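Local coordinates for protein putative glycosylhydrolase (Parabacteroides distasonis, PDB 3S5Q) that is a putative glycosyl hydrolase with a concanavalin A-like fold, probably a hydrolase of the 3-keto-disaccharide hydrolase family, at residues Tyr118-Ala123 against Ala162-Gly167. Numbering follows the deposited sequence.
Sequences YGHKGA and ADWTSG. With EDO (1,2-ethanediol), chain E; EDO (1,2-ethanediol), chain G.
His120 and Trp164 bring two loops of the concanavalin A-like fold together, their CA atoms 8.4 Å apart, with Trp164 at the centre of an inverse gamma turn and His120 and Lys121 forming a classic beta bulge. Residues 118-123 lie in the loop between strands 93-98 and 135-143, residues 162-167 in the loop between strands 154-160 and 192-195. His120 O lies at the edge of the Trp164 indole, near its plane, 3.3 Å from CZ2. The two aromatic rings meet obliquely, the imidazole and the five-membered ring of Trp164 having planes 55° apart, and Trp164 CD1 touches His120 CD2 at the imidazole edge. With CG of His120 anti to the carbonyl carbon (chi1 -61°), the imidazole reaches Tyr118 O with ND1 while CD2 stays against the indole. This ND1 bond of 2.8 Å to Tyr118 O is nearly straight at 165° and within the imidazole plane, fixing the ring's rotation, while Tyr184 stacks on it. The buried indole NE1 is satisfied by Asn170 OD1; the same side chain donates through ND2 to Gly119 O, linking the loop of Trp164 to that of His120. Lys121 crosses the benzo end of the indole at about a right angle, its CB 4.0 Å from Trp164 CZ2. Its extended chain then leads away to Ser158 O, and Lys121 NZ also makes a weak 3.4 Å hydrogen bond to O2 of a 1,2-ethanediol, probably from the crystallisation liquor.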
loop_
_atom_site.group_PDB
_atom_site.type_symbol
_atom_site.label_atom_id
_atom_site.label_comp_id
_atom_site.label_asym_id
_atom_site.label_seq_id
_atom_site.Cartn_x
_atom_site.Cartn_y
_atom_site.Cartn_z
ATOM N N TYR A 118 0.231 8.559 -2.345
ATOM C CA TYR A 118 1.294 8.998 -3.258
ATOM C C TYR A 118 0.898 10.277 -4.029
ATOM O O TYR A 118 -0.139 10.313 -4.661
ATOM C CB TYR A 118 1.646 7.850 -4.237
ATOM C CG TYR A 118 2.705 8.221 -5.220
ATOM C CD1 TYR A 118 4.034 8.275 -4.831
ATOM C CD2 TYR A 118 2.387 8.541 -6.546
ATOM C CE1 TYR A 118 5.013 8.637 -5.684
ATOM C CE2 TYR A 118 3.411 8.906 -7.457
ATOM C CZ TYR A 118 4.719 8.948 -7.008
ATOM O OH TYR A 118 5.762 9.293 -7.858
ATOM N N GLY A 119 1.748 11.307 -3.949
ATOM C CA GLY A 119 1.570 12.553 -4.725
ATOM C C GLY A 119 0.529 13.512 -4.155
ATOM O O GLY A 119 0.380 14.637 -4.678
ATOM N N HIS A 120 -0.140 13.106 -3.062
ATOM C CA HIS A 120 -1.224 13.861 -2.447
ATOM C C HIS A 120 -1.043 14.213 -0.961
ATOM O O HIS A 120 -1.379 15.331 -0.542
ATOM C CB HIS A 120 -2.593 13.114 -2.646
ATOM C CG HIS A 120 -2.958 12.939 -4.104
ATOM N ND1 HIS A 120 -2.289 12.062 -4.945
ATOM C CD2 HIS A 120 -3.899 13.557 -4.872
ATOM C CE1 HIS A 120 -2.800 12.154 -6.165
ATOM N NE2 HIS A 120 -3.797 13.040 -6.145
ATOM N N LYS A 121 -0.608 13.256 -0.156
ATOM C CA LYS A 121 -0.377 13.509 1.275
ATOM C C LYS A 121 0.660 12.552 1.839
ATOM O O LYS A 121 0.514 11.314 1.724
ATOM C CB LYS A 121 -1.685 13.418 2.079
ATOM C CG LYS A 121 -1.428 13.797 3.577
ATOM C CD LYS A 121 -2.613 14.251 4.300
ATOM C CE LYS A 121 -2.250 15.001 5.592
ATOM N NZ LYS A 121 -3.482 15.185 6.501
ATOM N N GLY A 122 1.711 13.135 2.432
ATOM C CA GLY A 122 2.804 12.370 3.029
ATOM C C GLY A 122 2.617 11.981 4.500
ATOM O O GLY A 122 1.660 12.382 5.150
ATOM N N ALA A 123 3.574 11.212 5.029
ATOM C CA ALA A 123 3.553 10.800 6.429
ATOM C C ALA A 123 3.757 11.976 7.408
ATOM O O ALA A 123 4.434 12.987 7.103
ATOM C CB ALA A 123 4.578 9.690 6.691
ATOM N N ALA A 162 -12.421 14.219 0.205
ATOM C CA ALA A 162 -13.280 15.337 -0.151
ATOM C C ALA A 162 -12.543 16.678 -0.231
ATOM O O ALA A 162 -13.003 17.562 -0.917
ATOM C CB ALA A 162 -14.471 15.441 0.812
ATOM N N ASP A 163 -11.422 16.817 0.485
ATOM C CA ASP A 163 -10.607 18.035 0.477
ATOM C C ASP A 163 -9.863 18.244 -0.866
ATOM O O ASP A 163 -9.469 19.362 -1.190
ATOM C CB ASP A 163 -9.574 18.005 1.619
ATOM C CG ASP A 163 -10.200 17.972 3.012
ATOM O OD1 ASP A 163 -11.413 18.190 3.155
ATOM O OD2 ASP A 163 -9.448 17.746 3.974
ATOM N N TRP A 164 -9.653 17.163 -1.623
ATOM C CA TRP A 164 -8.938 17.204 -2.890
ATOM C C TRP A 164 -9.853 17.607 -4.048
ATOM O O TRP A 164 -10.140 16.812 -4.940
ATOM C CB TRP A 164 -8.241 15.886 -3.145
ATOM C CG TRP A 164 -6.878 15.847 -2.464
ATOM C CD1 TRP A 164 -5.679 16.129 -3.036
ATOM C CD2 TRP A 164 -6.606 15.598 -1.065
ATOM N NE1 TRP A 164 -4.657 16.042 -2.095
ATOM C CE2 TRP A 164 -5.208 15.728 -0.875
ATOM C CE3 TRP A 164 -7.411 15.299 0.044
ATOM C CZ2 TRP A 164 -4.589 15.535 0.389
ATOM C CZ3 TRP A 164 -6.816 15.141 1.285
ATOM C CH2 TRP A 164 -5.413 15.248 1.448
ATOM N N THR A 165 -10.302 18.862 -4.043
ATOM C CA THR A 165 -11.189 19.350 -5.100
ATOM C C THR A 165 -10.451 19.685 -6.415
ATOM O O THR A 165 -11.081 19.781 -7.483
ATOM C CB THR A 165 -11.987 20.562 -4.617
ATOM O OG1 THR A 165 -11.105 21.528 -4.060
ATOM C CG2 THR A 165 -12.988 20.119 -3.579
ATOM N N SER A 166 -9.131 19.839 -6.330
ATOM C CA SER A 166 -8.248 19.991 -7.534
ATOM C C SER A 166 -7.544 18.688 -7.920
ATOM O O SER A 166 -7.047 17.985 -7.032
ATOM C CB SER A 166 -7.172 21.071 -7.292
ATOM O OG SER A 166 -6.197 21.145 -8.361
ATOM N N GLY A 167 -7.488 18.388 -9.235
ATOM C CA GLY A 167 -6.650 17.305 -9.781
ATOM C C GLY A 167 -5.161 17.608 -9.910
ATOM O O GLY A 167 -4.331 16.685 -10.148
HETATM C C1 EDO E . -2.302 11.950 10.913
HETATM O O1 EDO E . -2.979 11.945 12.191
HETATM C C2 EDO E . -2.139 13.336 10.268
HETATM O O2 EDO E . -2.064 13.236 8.831
HETATM C C1 EDO G . -9.979 24.277 -6.960
HETATM O O1 EDO G . -10.237 23.655 -5.704
HETATM C C2 EDO G . -8.977 25.429 -6.818
HETATM O O2 EDO G . -7.802 25.291 -7.557
#